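Local coordinates for protein dephospho-CoA kinase (Campylobacter jejuni subsp. jejuni serotype O:2, PDB 4ZO4) that probably catalyses the last step of coenzyme A biosynthesis, the ATP-dependent phosphorylation of the 3'-hydroxyl group of dephospho-CoA, at residues F8-I14 and K132-T138; K18-I22 and F115-P119; A35-A39 and P119-E123. One frame throughout, in Å; residues are numbered along the deposited sequence.

Contact 1: residues F8-I14 and K132-T138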
# COMPACT_ATOMS: atom_id res chain seq x y z
N PHE A 8 -6.47 -27.98 -11.47
CA PHE A 8 -7.06 -26.89 -12.18
C PHE A 8 -7.59 -25.88 -11.17
O PHE A 8 -8.35 -26.24 -10.27
CB PHE A 8 -8.12 -27.43 -13.15
CG PHE A 8 -7.53 -28.23 -14.28
CD1 PHE A 8 -7.11 -27.62 -15.45
CD2 PHE A 8 -7.32 -29.60 -14.15
CE1 PHE A 8 -6.53 -28.35 -16.47
CE2 PHE A 8 -6.74 -30.33 -15.16
CZ PHE A 8 -6.33 -29.70 -16.32
N PHE A 9 -7.18 -24.62 -11.30
CA PHE A 9 -7.74 -23.59 -10.43
C PHE A 9 -9.02 -23.09 -11.06
O PHE A 9 -9.09 -22.88 -12.25
CB PHE A 9 -6.72 -22.46 -10.12
CG PHE A 9 -5.55 -22.93 -9.28
CD1 PHE A 9 -5.67 -23.08 -7.90
CD2 PHE A 9 -4.35 -23.31 -9.88
CE1 PHE A 9 -4.61 -23.57 -7.14
CE2 PHE A 9 -3.30 -23.80 -9.13
CZ PHE A 9 -3.42 -23.92 -7.75
N VAL A 10 -10.06 -22.94 -10.27
CA VAL A 10 -11.27 -22.40 -10.78
C VAL A 10 -11.53 -21.06 -10.12
O VAL A 10 -11.77 -21.00 -8.92
CB VAL A 10 -12.44 -23.31 -10.48
CG1 VAL A 10 -13.73 -22.68 -10.99
CG2 VAL A 10 -12.21 -24.67 -11.13
N THR A 11 -11.49 -19.99 -10.89
CA THR A 11 -11.69 -18.68 -10.31
C THR A 11 -12.69 -17.91 -11.16
O THR A 11 -12.83 -18.21 -12.33
CB THR A 11 -10.36 -17.93 -10.19
OG1 THR A 11 -10.61 -16.59 -9.77
CG2 THR A 11 -9.63 -17.89 -11.50
N ALA A 12 -13.38 -16.93 -10.56
CA ALA A 12 -14.48 -16.26 -11.24
C ALA A 12 -14.56 -14.78 -10.96
O ALA A 12 -14.34 -14.31 -9.84
CB ALA A 12 -15.81 -16.90 -10.89
N SER A 13 -14.92 -14.05 -12.01
CA SER A 13 -15.12 -12.63 -11.92
C SER A 13 -16.34 -12.29 -11.08
O SER A 13 -16.50 -11.13 -10.73
CB SER A 13 -15.30 -12.01 -13.31
OG SER A 13 -16.66 -11.93 -13.66
N ILE A 14 -17.18 -13.28 -10.79
CA ILE A 14 -18.36 -13.14 -9.91
C ILE A 14 -18.71 -14.52 -9.28
O ILE A 14 -18.58 -15.56 -9.92
CB ILE A 14 -19.56 -12.55 -10.68
CG1 ILE A 14 -20.84 -12.62 -9.84
CG2 ILE A 14 -19.77 -13.28 -12.00
CD1 ILE A 14 -21.96 -11.75 -10.37
N LYS A 132 -2.92 -25.21 -13.77
CA LYS A 132 -3.61 -24.37 -14.75
C LYS A 132 -4.81 -23.59 -14.18
O LYS A 132 -5.59 -24.07 -13.32
CB LYS A 132 -4.05 -25.22 -15.95
CG LYS A 132 -3.07 -25.15 -17.10
CD LYS A 132 -2.75 -26.51 -17.69
CE LYS A 132 -1.56 -26.42 -18.63
NZ LYS A 132 -0.86 -27.74 -18.67
N VAL A 133 -4.98 -22.39 -14.72
CA VAL A 133 -5.92 -21.46 -14.15
C VAL A 133 -7.09 -21.26 -15.09
O VAL A 133 -6.91 -20.87 -16.26
CB VAL A 133 -5.22 -20.11 -13.91
CG1 VAL A 133 -6.03 -19.25 -12.96
CG2 VAL A 133 -3.85 -20.37 -13.36
N ILE A 134 -8.29 -21.47 -14.55
CA ILE A 134 -9.55 -21.37 -15.29
C ILE A 134 -10.31 -20.16 -14.77
O ILE A 134 -10.78 -20.15 -13.62
CB ILE A 134 -10.45 -22.62 -15.04
CG1 ILE A 134 -9.84 -23.87 -15.66
CG2 ILE A 134 -11.88 -22.42 -15.59
CD1 ILE A 134 -10.64 -25.13 -15.36
N VAL A 135 -10.43 -19.14 -15.59
CA VAL A 135 -11.16 -17.98 -15.16
C VAL A 135 -12.50 -17.93 -15.86
O VAL A 135 -12.57 -17.94 -17.10
CB VAL A 135 -10.38 -16.67 -15.43
CG1 VAL A 135 -11.17 -15.49 -14.89
CG2 VAL A 135 -9.00 -16.72 -14.80
N ILE A 136 -13.55 -17.85 -15.06
CA ILE A 136 -14.86 -17.57 -15.57
C ILE A 136 -15.10 -16.07 -15.52
O ILE A 136 -15.20 -15.47 -14.44
CB ILE A 136 -15.94 -18.29 -14.78
CG1 ILE A 136 -15.64 -19.79 -14.79
CG2 ILE A 136 -17.28 -18.02 -15.43
CD1 ILE A 136 -16.29 -20.56 -13.67
N TYR A 137 -15.20 -15.50 -16.71
CA TYR A 137 -15.19 -14.09 -16.94
C TYR A 137 -16.55 -13.61 -17.45
O TYR A 137 -17.13 -14.22 -18.36
CB TYR A 137 -14.14 -13.80 -18.01
CG TYR A 137 -13.96 -12.35 -18.34
CD1 TYR A 137 -13.94 -11.37 -17.33
CD2 TYR A 137 -13.73 -11.95 -19.65
CE1 TYR A 137 -13.72 -10.04 -17.64
CE2 TYR A 137 -13.51 -10.61 -19.97
CZ TYR A 137 -13.51 -9.67 -18.95
OH TYR A 137 -13.30 -8.34 -19.23
N THR A 138 -17.04 -12.52 -16.86
CA THR A 138 -18.20 -11.78 -17.35
C THR A 138 -17.81 -10.33 -17.74
O THR A 138 -17.74 -9.47 -16.88
CB THR A 138 -19.28 -11.75 -16.28
OG1 THR A 138 -19.46 -13.07 -15.74
CG2 THR A 138 -20.57 -11.24 -16.86

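Contact 2: residues K18-I22 and F115-P119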
# COMPACT_ATOMS: atom_id res chain seq x y z
N LYS A 18 -18.02 -19.19 -10.31
CA LYS A 18 -17.14 -20.16 -9.71
C LYS A 18 -17.88 -21.38 -9.13
O LYS A 18 -17.40 -22.53 -9.22
CB LYS A 18 -16.44 -19.42 -8.57
CG LYS A 18 -15.21 -20.09 -7.99
CD LYS A 18 -14.52 -19.15 -7.00
CE LYS A 18 -15.47 -18.60 -5.93
NZ LYS A 18 -14.76 -18.22 -4.68
N SER A 19 -19.02 -21.14 -8.49
CA SER A 19 -19.72 -22.18 -7.73
C SER A 19 -20.53 -23.09 -8.65
O SER A 19 -20.72 -24.27 -8.37
CB SER A 19 -20.66 -21.55 -6.73
OG SER A 19 -21.54 -20.67 -7.40
N THR A 20 -21.03 -22.51 -9.74
CA THR A 20 -21.71 -23.28 -10.76
C THR A 20 -20.74 -24.21 -11.48
O THR A 20 -21.03 -25.40 -11.62
CB THR A 20 -22.40 -22.35 -11.77
OG1 THR A 20 -23.59 -21.80 -11.19
CG2 THR A 20 -22.75 -23.12 -13.04
N PHE A 21 -19.58 -23.70 -11.92
CA PHE A 21 -18.57 -24.55 -12.55
C PHE A 21 -18.15 -25.67 -11.63
O PHE A 21 -17.74 -26.73 -12.10
CB PHE A 21 -17.33 -23.78 -12.92
CG PHE A 21 -16.28 -24.62 -13.60
CD1 PHE A 21 -16.11 -24.56 -14.96
CD2 PHE A 21 -15.48 -25.47 -12.87
CE1 PHE A 21 -15.16 -25.35 -15.59
CE2 PHE A 21 -14.52 -26.25 -13.48
CZ PHE A 21 -14.35 -26.19 -14.84
N ILE A 22 -18.25 -25.43 -10.33
CA ILE A 22 -17.95 -26.46 -9.32
C ILE A 22 -19.11 -27.42 -9.05
O ILE A 22 -18.89 -28.63 -8.87
CB ILE A 22 -17.48 -25.80 -8.00
CG1 ILE A 22 -16.07 -25.19 -8.22
CG2 ILE A 22 -17.49 -26.79 -6.84
CD1 ILE A 22 -14.96 -26.20 -8.46
N PHE A 115 -10.10 -29.85 -9.17
CA PHE A 115 -10.34 -28.41 -9.21
C PHE A 115 -10.24 -27.74 -7.82
O PHE A 115 -10.95 -28.09 -6.87
CB PHE A 115 -11.70 -28.14 -9.87
CG PHE A 115 -11.75 -28.57 -11.32
CD1 PHE A 115 -11.14 -27.80 -12.30
CD2 PHE A 115 -12.36 -29.77 -11.70
CE1 PHE A 115 -11.14 -28.19 -13.63
CE2 PHE A 115 -12.35 -30.18 -13.03
CZ PHE A 115 -11.74 -29.38 -13.99
N VAL A 116 -9.33 -26.79 -7.70
CA VAL A 116 -9.18 -25.97 -6.50
C VAL A 116 -10.02 -24.73 -6.72
O VAL A 116 -9.65 -23.81 -7.48
CB VAL A 116 -7.70 -25.54 -6.28
CG1 VAL A 116 -7.56 -24.72 -5.02
CG2 VAL A 116 -6.76 -26.75 -6.24
N GLU A 117 -11.18 -24.69 -6.11
CA GLU A 117 -11.96 -23.48 -6.17
C GLU A 117 -11.18 -22.39 -5.43
O GLU A 117 -10.67 -22.64 -4.33
CB GLU A 117 -13.34 -23.71 -5.53
CG GLU A 117 -14.10 -22.43 -5.27
CD GLU A 117 -15.56 -22.68 -4.95
OE1 GLU A 117 -15.92 -23.83 -4.60
OE2 GLU A 117 -16.34 -21.71 -5.06
N ILE A 118 -11.08 -21.19 -6.00
CA ILE A 118 -10.31 -20.11 -5.34
C ILE A 118 -10.80 -18.70 -5.70
O ILE A 118 -11.01 -18.41 -6.87
CB ILE A 118 -8.80 -20.26 -5.67
CG1 ILE A 118 -7.95 -19.28 -4.87
CG2 ILE A 118 -8.54 -20.08 -7.15
CD1 ILE A 118 -6.45 -19.49 -5.03
N PRO A 119 -11.02 -17.84 -4.70
CA PRO A 119 -11.31 -16.41 -4.96
C PRO A 119 -10.25 -15.72 -5.77
O PRO A 119 -9.07 -15.86 -5.49
CB PRO A 119 -11.39 -15.78 -3.58
CG PRO A 119 -11.61 -16.91 -2.61
CD PRO A 119 -11.15 -18.18 -3.27

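Contact 3: residues A35-A39 and P119-E123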
# COMPACT_ATOMS: atom_id res chain seq x y z
N ALA A 35 -10.75 -23.24 -1.42
CA ALA A 35 -9.68 -22.42 -0.81
C ALA A 35 -10.22 -21.70 0.42
O ALA A 35 -9.58 -21.76 1.46
CB ALA A 35 -9.10 -21.42 -1.80
N ASP A 36 -11.40 -21.10 0.32
CA ASP A 36 -12.00 -20.42 1.49
C ASP A 36 -12.35 -21.34 2.62
O ASP A 36 -12.32 -20.92 3.78
CB ASP A 36 -13.24 -19.63 1.11
CG ASP A 36 -12.90 -18.36 0.39
OD1 ASP A 36 -11.69 -18.12 0.16
OD2 ASP A 36 -13.84 -17.60 0.06
N LYS A 37 -12.71 -22.58 2.34
CA LYS A 37 -13.05 -23.49 3.42
C LYS A 37 -11.75 -23.79 4.17
O LYS A 37 -11.65 -23.56 5.37
CB LYS A 37 -13.75 -24.75 2.89
CG LYS A 37 -15.13 -24.49 2.29
CD LYS A 37 -16.23 -24.48 3.36
CE LYS A 37 -17.64 -24.37 2.76
NZ LYS A 37 -18.22 -22.99 2.87
N ILE A 38 -10.73 -24.23 3.44
CA ILE A 38 -9.41 -24.40 4.03
C ILE A 38 -8.99 -23.17 4.86
O ILE A 38 -8.50 -23.29 5.99
CB ILE A 38 -8.35 -24.68 2.96
CG1 ILE A 38 -8.57 -26.05 2.34
CG2 ILE A 38 -6.97 -24.69 3.58
CD1 ILE A 38 -7.88 -26.25 1.00
N ALA A 39 -9.20 -21.98 4.30
CA ALA A 39 -8.87 -20.74 4.99
C ALA A 39 -9.62 -20.57 6.31
O ALA A 39 -9.04 -20.19 7.33
CB ALA A 39 -9.10 -19.55 4.09
N PRO A 119 -11.02 -17.84 -4.70
CA PRO A 119 -11.31 -16.41 -4.96
C PRO A 119 -10.25 -15.72 -5.77
O PRO A 119 -9.07 -15.86 -5.49
CB PRO A 119 -11.39 -15.78 -3.58
CG PRO A 119 -11.61 -16.91 -2.61
CD PRO A 119 -11.15 -18.18 -3.27
N LEU A 120 -10.68 -14.96 -6.77
CA LEU A 120 -9.76 -14.43 -7.77
C LEU A 120 -8.55 -13.76 -7.15
O LEU A 120 -7.45 -13.99 -7.63
CB LEU A 120 -10.49 -13.49 -8.75
CG LEU A 120 -9.72 -12.86 -9.92
CD1 LEU A 120 -9.03 -13.91 -10.78
CD2 LEU A 120 -10.63 -12.01 -10.79
N PHE A 121 -8.74 -12.93 -6.11
CA PHE A 121 -7.60 -12.21 -5.52
C PHE A 121 -7.11 -12.82 -4.20
O PHE A 121 -6.90 -12.13 -3.23
CB PHE A 121 -7.92 -10.72 -5.36
CG PHE A 121 -8.24 -10.03 -6.65
CD1 PHE A 121 -9.54 -10.02 -7.14
CD2 PHE A 121 -7.23 -9.38 -7.36
CE1 PHE A 121 -9.83 -9.39 -8.33
CE2 PHE A 121 -7.52 -8.76 -8.55
CZ PHE A 121 -8.82 -8.77 -9.04
N PHE A 122 -6.89 -14.12 -4.19
CA PHE A 122 -6.55 -14.86 -2.99
C PHE A 122 -5.12 -14.62 -2.76
O PHE A 122 -4.37 -14.46 -3.69
CB PHE A 122 -6.75 -16.35 -3.21
CG PHE A 122 -7.00 -17.14 -1.96
CD1 PHE A 122 -6.20 -18.20 -1.64
CD2 PHE A 122 -8.08 -16.85 -1.14
CE1 PHE A 122 -6.46 -18.96 -0.52
CE2 PHE A 122 -8.34 -17.59 -0.00
CZ PHE A 122 -7.52 -18.65 0.30
N GLU A 123 -4.73 -14.67 -1.49
CA GLU A 123 -3.49 -14.08 -1.04
C GLU A 123 -2.33 -15.04 -0.87
O GLU A 123 -1.20 -14.73 -1.26
CB GLU A 123 -3.75 -13.38 0.29
CG GLU A 123 -4.41 -12.02 0.16
CD GLU A 123 -4.44 -11.25 1.47
OE1 GLU A 123 -4.12 -11.82 2.55
OE2 GLU A 123 -4.79 -10.05 1.44

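Contact 1: residues F8-I14 and K132-T138
Strands 8-12 and 132-136 run parallel, their segment axes 4.6 Å apart at closest and inclined by 23°, with Phe8 level with Lys132 and Ala12 with Ile136. Phe8, Val10 and Ala12 share one face of the sheet with Ile134 and Ile136. The m rotamers of both isoleucines (chi2 t) send CD1 across to the neighbouring strand: Ile134 CD1 lies 4.1 Å from Phe8 CB, and Ile136 CD1 lies 4.3 Å from Val10 CG1. Lys132 starts on this face, its CB 3.9 Å from Phe8 CD1, but its off-well chi1 and chi2 lead the amino end away. On the other face, Phe9 CB lies 4.3 Å from Val133 CG1, while Thr11, in the t rotamer, brings its CG2 to 3.6 Å from Val135 CG2.

Five backbone hydrogen bonds form the ladder, among them Phe9 N to Lys132 O at 2.6 Å and Ser13 N to Ile136 O at 2.8 Å. Strand 7-12 is the central strand of a parallel sheet of order 2-3-1-4-5, characteristic of a P-loop kinase, and leads directly into the predicted ATP-binding loop. Helix 15-27 covers the Val10 and Ile136 face through Phe21.

Past the last bridge, the chi1 of 93° in Ser13 places OG where it accepts a hydrogen bond from Thr138 N at 3.3 Å, so a side chain prolongs the backbone pairing. The CA-to-CB bond of Tyr137 turns away from segment 8-14, yet its CD1 lies 4.3 Å from Ser13 CB; beyond it, Ile14 CG2 comes within 3.8 Å of Thr138 OG1.

Contact 2: residues K18-I22 and F115-P119
Helix 18-22 lies over strand 115-117 with the segment axes 9.9 Å apart at closest and their N-to-C directions at 152°, so the helix runs nearly antiparallel to the strand. The nearest CA pair is Lys18 and Glu117, at 7.1 Å. Within the helix, the hydrogen bond from Ile22 N to Lys18 O is weak at 3.2 Å. Alternation along the strand turns Phe115 and Glu117 toward the helix and Val116 away.

At the start of the strand segment the packing is aromatic and aliphatic. Phe21 (chi1 t) directs its ring edge at the face of Phe115 in a T-shaped pair, with centroids 5.3 Å apart and planes at 76°; the closest atoms are Phe21 CE2 and Phe115 CD1, at 3.9 Å. Ile22 packs beside it, CD1 lying 4.0 Å from Phe115 CB. As in P-loop kinases, the helix after the probable Walker A loop packs on the parallel sheet, here on strand 114-117, and Lys18, Ser19 and Thr20 belong to the predicted ATP site.

Toward the C-terminal end of the strand the contact turns polar. Lys18 is extended through chi1 and chi2, then bends at chi3 (p), carrying NZ past Glu117 and up to Pro119. Its salt bridge, Lys18 NZ to Glu117 OE2, is long at 3.8 Å, and Lys18 CE sits closer to that oxygen, at 3.3 Å. Lys18 CD also approaches Ile118 O to 3.6 Å. The other carboxylate oxygen, Glu117 OE1, rests 3.9 Å from Ile22 CG1, while Ser19 OG forms a hydrogen bond back to Cys16 O.

Contact 3: residues A35-A39 and P119-E123
A small, largely apolar contact joins the start of helix 35-45 to the loop that follows strand 114-117 in the P-loop kinase core. It buries 183 Å² in total, and the nearest CA atoms, those of Ala35 and Pro119, are 7.5 Å apart. The helical segment is closed by the hydrogen bond from Ala39 N to Ala35 O at 2.9 Å, one turn that places the methyl groups of Ala35 and Ala39 toward the loop.

Phe122 (chi1 t) fits against this turn. Ala35 CB lies over its ring in a CH-pi contact, 4.1 Å from the centroid and 24° off the normal, whereas Ala39 CB meets the ring edge, 4.2 Å from Phe122 CZ. Pro119 adds its CD, 4.1 Å from Ala35 CB. Asp36 starts sideways, but its carboxylate swings back, so that OD1 comes to 3.0 Å from Pro119 CG and 3.4 Å from Phe122 CE2. Ile100 of helix 82-109 also touches Phe122, and the loop reaches a second subunit, where Glu123 forms a salt bridge with Lys85 of that neighbouring chain.

Across these two segments the loop offers Asp36 OD1 carbon atoms rather than a hydrogen-bond donor, so the carboxylate oxygen is pressed closely on proline and phenylalanine carbons; the apolar and CH-pi contacts of Ala35, Ala39, Pro119 and Phe122 make up the rest, without directional polar bonds.

Contacts 2 and 3 lie within the chain loop closed by contact 1; contacts 1 and 2 reach the same parallel sheet. Their centres are 7 Å apart, and Phe8 O and Val116 N, 2.8 Å apart, probably form a hydrogen bond. Contacts 2 and 3, centres 10 Å apart, share Pro119, and Glu117 O lies 3.0 Å from Ala35 N, a probable hydrogen bond. Contacts 1 and 3, 13 Å between centres, touch through Thr11 OG1 and Leu120 CA at 3.1 Å. Contact 2 holds Lys18, Ser19 and Thr20 of the predicted ATP site, which contacts 1 and 3 border: Ala12 CB is 3.2 Å from Lys18 N, and the Pro119 and Lys18 side chains approach to about 4 Å (nearest atoms).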